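Local coordinates for protein flagellin hook IN motif family (Aeromonas hydrophila subsp. hydrophila, PDB 6XI1) that binds calcium ions at the junctions of its tandem beta-sandwich domains, and probably serves to extend a bacterial RTX adhesin toward its target, at residues Gly33-Asp38 and Ile122-Val127; Thr41-Glu46 and Asn89-Lys94. One frame throughout, in Å; residues are numbered along the deposited sequence.

Contact 1. Residues Gly33-Asp38 and Ile122-Val127; sequences GAVTED and ITITGV. With CA (calcium ion), chain M; CA (calcium ion), chain L.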
loop_
_atom_site.group_PDB
_atom_site.type_symbol
_atom_site.label_atom_id
_atom_site.label_comp_id
_atom_site.label_asym_id
_atom_site.label_seq_id
_atom_site.Cartn_x
_atom_site.Cartn_y
_atom_site.Cartn_z
ATOM N N GLY A 33 4.142 -70.424 12.311
ATOM C CA GLY A 33 5.167 -69.420 12.591
ATOM C C GLY A 33 4.698 -68.095 12.049
ATOM O O GLY A 33 3.776 -68.099 11.176
ATOM N N ALA A 34 5.269 -67.021 12.582
ATOM C CA ALA A 34 4.855 -65.636 12.261
ATOM C C ALA A 34 6.108 -64.773 12.237
ATOM O O ALA A 34 7.003 -64.989 13.077
ATOM C CB ALA A 34 3.858 -65.133 13.270
ATOM N N VAL A 35 6.186 -63.864 11.268
ATOM C CA VAL A 35 7.211 -62.790 11.223
ATOM C C VAL A 35 6.453 -61.496 10.914
ATOM O O VAL A 35 5.380 -61.554 10.292
ATOM C CB VAL A 35 8.311 -63.082 10.183
ATOM C CG1 VAL A 35 9.116 -64.326 10.557
ATOM C CG2 VAL A 35 7.749 -63.208 8.765
ATOM N N THR A 36 6.940 -60.386 11.453
ATOM C CA THR A 36 6.422 -59.027 11.175
ATOM C C THR A 36 7.501 -58.311 10.372
ATOM O O THR A 36 8.694 -58.350 10.754
ATOM C CB THR A 36 6.000 -58.312 12.471
ATOM O OG1 THR A 36 4.977 -59.127 13.050
ATOM C CG2 THR A 36 5.470 -56.915 12.244
ATOM N N GLU A 37 7.077 -57.624 9.315
ATOM C CA GLU A 37 7.911 -56.675 8.560
ATOM C C GLU A 37 8.695 -55.808 9.545
ATOM O O GLU A 37 8.072 -55.372 10.527
ATOM C CB GLU A 37 6.990 -55.836 7.671
ATOM C CG GLU A 37 7.697 -54.657 7.029
ATOM C CD GLU A 37 6.790 -53.686 6.294
ATOM O OE1 GLU A 37 5.606 -53.985 6.113
ATOM O OE2 GLU A 37 7.294 -52.657 5.890
ATOM N N ASP A 38 9.982 -55.615 9.287
ATOM C CA ASP A 38 10.936 -54.757 10.038
ATOM C C ASP A 38 11.120 -55.222 11.503
ATOM O O ASP A 38 11.616 -54.406 12.321
ATOM C CB ASP A 38 10.503 -53.281 9.964
ATOM C CG ASP A 38 10.423 -52.733 8.537
ATOM O OD1 ASP A 38 11.258 -53.114 7.706
ATOM O OD2 ASP A 38 9.485 -51.952 8.254
ATOM N N ILE A 122 3.445 -70.249 7.522
ATOM C CA ILE A 122 4.111 -69.004 7.992
ATOM C C ILE A 122 3.194 -67.832 7.622
ATOM O O ILE A 122 2.748 -67.768 6.460
ATOM C CB ILE A 122 5.516 -68.871 7.375
ATOM C CG1 ILE A 122 6.397 -70.092 7.642
ATOM C CG2 ILE A 122 6.188 -67.598 7.837
ATOM C CD1 ILE A 122 6.614 -70.363 9.121
ATOM N N THR A 123 2.867 -66.978 8.588
ATOM C CA THR A 123 2.172 -65.690 8.357
ATOM C C THR A 123 3.171 -64.537 8.496
ATOM O O THR A 123 3.839 -64.400 9.568
ATOM C CB THR A 123 0.992 -65.511 9.318
ATOM O OG1 THR A 123 0.152 -66.662 9.166
ATOM C CG2 THR A 123 0.232 -64.232 9.033
ATOM N N ILE A 124 3.226 -63.692 7.467
ATOM C CA ILE A 124 4.005 -62.434 7.433
ATOM C C ILE A 124 3.002 -61.303 7.654
ATOM O O ILE A 124 2.004 -61.296 6.946
ATOM C CB ILE A 124 4.741 -62.247 6.099
ATOM C CG1 ILE A 124 5.550 -63.475 5.687
ATOM C CG2 ILE A 124 5.613 -61.014 6.156
ATOM C CD1 ILE A 124 5.852 -63.495 4.222
ATOM N N THR A 125 3.253 -60.422 8.612
ATOM C CA THR A 125 2.362 -59.258 8.898
ATOM C C THR A 125 3.092 -57.957 8.541
ATOM O O THR A 125 4.236 -57.807 8.922
ATOM C CB THR A 125 1.821 -59.246 10.335
ATOM O OG1 THR A 125 1.084 -60.450 10.510
ATOM C CG2 THR A 125 0.891 -58.082 10.596
ATOM N N GLY A 126 2.430 -57.075 7.792
ATOM C CA GLY A 126 3.008 -55.809 7.348
ATOM C C GLY A 126 2.921 -54.744 8.426
ATOM O O GLY A 126 2.067 -54.862 9.328
ATOM N N VAL A 127 3.774 -53.742 8.309
ATOM C CA VAL A 127 3.681 -52.480 9.091
ATOM C C VAL A 127 3.650 -51.300 8.121
ATOM O O VAL A 127 4.190 -51.399 6.994
ATOM C CB VAL A 127 4.842 -52.354 10.101
ATOM C CG1 VAL A 127 4.830 -53.467 11.138
ATOM C CG2 VAL A 127 6.169 -52.303 9.396
HETATM CA CA CA M . 8.710 -50.873 6.359
HETATM CA CA CA L . 5.089 -51.875 4.840
HETATM O O HOH W 1 1.052 -69.005 10.388
HETATM O O HOH W 2 7.797 -49.352 8.101
HETATM O O HOH W 3 10.673 -49.687 6.862
#
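The O of Val-35 accepts a bond from the N of Thr-125 where strands 33-36 and 122-125 run parallel, near their ends. The N of Val-35 donates to the O of Thr-123 at 2.9 Å, and the N of Glu-37 to the O of Thr-125. The tight face is that of Val-35, Ile-122 and Ile-124, turned to the domain interior. Here CG2 of Val-35 lies alongside CG1 of Ile-124 at 3.8 Å, and Tyr-88 and Leu-44 close around them. The reverse face, with Ala-34, Thr-36, Thr-123 and Thr-125, is looser: OG1 of Thr-36 comes no nearer than 4.2 Å to CB of Thr-125, and a water bridges the O of Gly-33 and OG1 of Thr-123. Past the strands, the extended side chain of Glu-37, its CG anti to the backbone N (chi1 170°), carries the carboxylate over to Val-127. The N of Val-127 donates to OE1 of Glu-37 at 2.9 Å from above the carboxylate plane, helping to hold the group while it chelates one calcium through both oxygens. OE2 of Glu-37 also binds the second calcium, 2.3 Å away, and so bridges the pair. Val-127 contributes its O to the first ion; OD2 of Asp-38 joins the second, which also carries two waters, while its OD1 accepts a hydrogen bond from ND2 of Asn-92. With Gln-96, Leu-98, Asp-129 and Asp-162 completing the two coordination shells, this is a cadherin-like interdomain calcium site, linking one beta-sandwich repeat to the next.

Contact 2. Residues Thr41-Glu46 and Asn89-Lys94; sequences TPLLTE and NVDNSK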
loop_
_atom_site.group_PDB
_atom_site.type_symbol
_atom_site.label_atom_id
_atom_site.label_comp_id
_atom_site.label_asym_id
_atom_site.label_seq_id
_atom_site.Cartn_x
_atom_site.Cartn_y
_atom_site.Cartn_z
ATOM N N THR A 41 16.408 -57.356 10.660
ATOM C CA THR A 41 17.047 -56.996 9.374
ATOM C C THR A 41 18.423 -57.655 9.338
ATOM O O THR A 41 19.047 -57.790 10.385
ATOM C CB THR A 41 17.112 -55.465 9.222
ATOM O OG1 THR A 41 17.808 -55.163 8.016
ATOM C CG2 THR A 41 17.796 -54.756 10.375
ATOM N N PRO A 42 18.953 -58.103 8.181
ATOM C CA PRO A 42 18.241 -58.095 6.902
ATOM C C PRO A 42 17.180 -59.196 6.694
ATOM O O PRO A 42 16.439 -59.111 5.711
ATOM C CB PRO A 42 19.380 -58.353 5.892
ATOM C CG PRO A 42 20.359 -59.208 6.665
ATOM C CD PRO A 42 20.305 -58.673 8.074
ATOM N N LEU A 43 17.152 -60.218 7.558
ATOM C CA LEU A 43 16.200 -61.349 7.419
ATOM C C LEU A 43 15.147 -61.239 8.510
ATOM O O LEU A 43 15.466 -60.793 9.642
ATOM C CB LEU A 43 16.920 -62.694 7.551
ATOM C CG LEU A 43 17.958 -63.051 6.490
ATOM C CD1 LEU A 43 18.501 -64.457 6.753
ATOM C CD2 LEU A 43 17.382 -62.980 5.090
ATOM N N LEU A 44 13.943 -61.696 8.162
ATOM C CA LEU A 44 12.917 -62.158 9.111
ATOM C C LEU A 44 13.071 -63.678 9.180
ATOM O O LEU A 44 13.157 -64.315 8.112
ATOM C CB LEU A 44 11.528 -61.758 8.620
ATOM C CG LEU A 44 11.400 -60.314 8.124
ATOM C CD1 LEU A 44 9.943 -59.987 7.881
ATOM C CD2 LEU A 44 12.007 -59.323 9.123
ATOM N N THR A 45 13.103 -64.212 10.391
ATOM C CA THR A 45 13.404 -65.640 10.620
ATOM C C THR A 45 12.451 -66.158 11.679
ATOM O O THR A 45 12.173 -65.449 12.696
ATOM C CB THR A 45 14.867 -65.850 11.023
ATOM O OG1 THR A 45 14.970 -65.265 12.322
ATOM C CG2 THR A 45 15.870 -65.199 10.108
ATOM N N GLU A 46 11.953 -67.355 11.430
ATOM C CA GLU A 46 11.085 -68.104 12.354
ATOM C C GLU A 46 11.567 -69.558 12.366
ATOM O O GLU A 46 12.062 -70.036 11.329
ATOM C CB GLU A 46 9.622 -67.984 11.936
ATOM C CG GLU A 46 8.675 -68.668 12.901
ATOM C CD GLU A 46 8.428 -67.932 14.208
ATOM O OE1 GLU A 46 9.393 -67.435 14.813
ATOM O OE2 GLU A 46 7.267 -67.850 14.617
ATOM N N ASN A 89 13.108 -68.266 6.499
ATOM C CA ASN A 89 13.843 -67.000 6.234
ATOM C C ASN A 89 13.147 -66.256 5.088
ATOM O O ASN A 89 12.761 -66.902 4.123
ATOM C CB ASN A 89 15.310 -67.233 5.862
ATOM C CG ASN A 89 16.139 -67.676 7.043
ATOM O OD1 ASN A 89 16.112 -67.064 8.108
ATOM N ND2 ASN A 89 16.841 -68.776 6.881
ATOM N N VAL A 90 12.960 -64.949 5.238
ATOM C CA VAL A 90 12.536 -64.068 4.112
ATOM C C VAL A 90 13.301 -62.749 4.227
ATOM O O VAL A 90 13.481 -62.251 5.367
ATOM C CB VAL A 90 11.001 -63.900 4.066
ATOM C CG1 VAL A 90 10.469 -63.170 5.290
ATOM C CG2 VAL A 90 10.539 -63.204 2.788
ATOM N N ASP A 91 13.772 -62.229 3.085
ATOM C CA ASP A 91 14.393 -60.880 3.007
ATOM C C ASP A 91 13.349 -59.855 3.465
ATOM O O ASP A 91 12.286 -59.775 2.830
ATOM C CB ASP A 91 14.882 -60.566 1.596
ATOM C CG ASP A 91 16.109 -61.362 1.171
ATOM O OD1 ASP A 91 16.894 -61.756 2.053
ATOM O OD2 ASP A 91 16.257 -61.596 -0.030
ATOM N N ASN A 92 13.645 -59.116 4.526
ATOM C CA ASN A 92 12.808 -57.977 4.989
ATOM C C ASN A 92 12.490 -57.018 3.824
ATOM O O ASN A 92 11.382 -56.464 3.803
ATOM C CB ASN A 92 13.508 -57.225 6.100
ATOM C CG ASN A 92 12.586 -56.256 6.794
ATOM O OD1 ASN A 92 11.449 -56.582 7.114
ATOM N ND2 ASN A 92 13.098 -55.069 7.047
ATOM N N SER A 93 13.399 -56.881 2.856
ATOM C CA SER A 93 13.249 -55.969 1.690
ATOM C C SER A 93 12.050 -56.399 0.837
ATOM O O SER A 93 11.417 -55.532 0.226
ATOM C CB SER A 93 14.534 -55.900 0.877
ATOM O OG SER A 93 14.785 -57.135 0.222
ATOM N N LYS A 94 11.691 -57.684 0.833
ATOM C CA LYS A 94 10.679 -58.216 -0.100
ATOM C C LYS A 94 9.265 -58.091 0.485
ATOM O O LYS A 94 8.316 -58.387 -0.243
ATOM C CB LYS A 94 10.951 -59.692 -0.417
ATOM C CG LYS A 94 12.192 -59.988 -1.252
ATOM C CD LYS A 94 12.281 -61.471 -1.643
ATOM C CE LYS A 94 12.731 -61.730 -3.069
ATOM N NZ LYS A 94 14.196 -61.948 -3.146
#
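This is an antiparallel strand pairing at the end of a beta-sandwich domain, where the start of strand 43-53 meets the end of strand 85-91 and both run into loops close to the calcium-bound junction. Leu-44 and Val-90 form its hydrogen-bonded pair: the N of Leu-44 donates to the O of Val-90 at 2.9 Å, and the N of Val-90 returns a bond of the same length to the O of Leu-44. Their side chains share the buried face. CB of Leu-44 rests 3.8 Å from CG1 of Val-90, which the first torsion of the valine (chi1 65°) sets between its backbone N and carbonyl carbon. Val-95 packs against both residues. The order of strands, with 43-53 between 26-36 and 85-91, belongs to the seven-stranded sandwich of bacterial cadherin-like domains. Leu-43 and Asp-91 follow as a non-hydrogen-bonded pair, and beyond it the N of Asn-92 donates to the O of Pro-42 at 3.0 Å. A cis peptide bond precedes this proline. The CG of Asn-92 stands anti to its own N (chi1 -168°), which brings OD1 beside the leucine branch, 3.4 Å from CD2 of Leu-44, while ND2 hydrogen-bonds OD1 of Asp-38. On the more open face, Leu-43 spreads its two methyls between polar groups: CD1 lies 3.8 Å from OD1 of Asn-89, and CD2 lies 3.3 Å from OD1 of Asp-91. The other carboxylate oxygen, OD2 of Asp-91, has a long salt bridge of 3.8 Å to NZ of Lys-94.

Both contacts sit at the same end of one sandwich, contact 1 running on into the junction; their centres are about 9 Å apart, and both are partly buried. Strands 26-36 and 43-53 are neighbours, so the two contacts share one interior, while threonines line the outer face of contact 1 and Thr-45 and Asn-89 that of contact 2. Contact 1 is parallel and ends in two calcium ions bound through carboxylates, carbonyl oxygens and waters; contact 2 is antiparallel, binds no metal and ends in a turn. OD1 of Asp-38 joins them, 2.8 Å from ND2 of Asn-92 in a probable hydrogen bond that ties a calcium ligand to a second-shell asparagine. OE2 of Glu-46 probably bonds to the N of Ala-34.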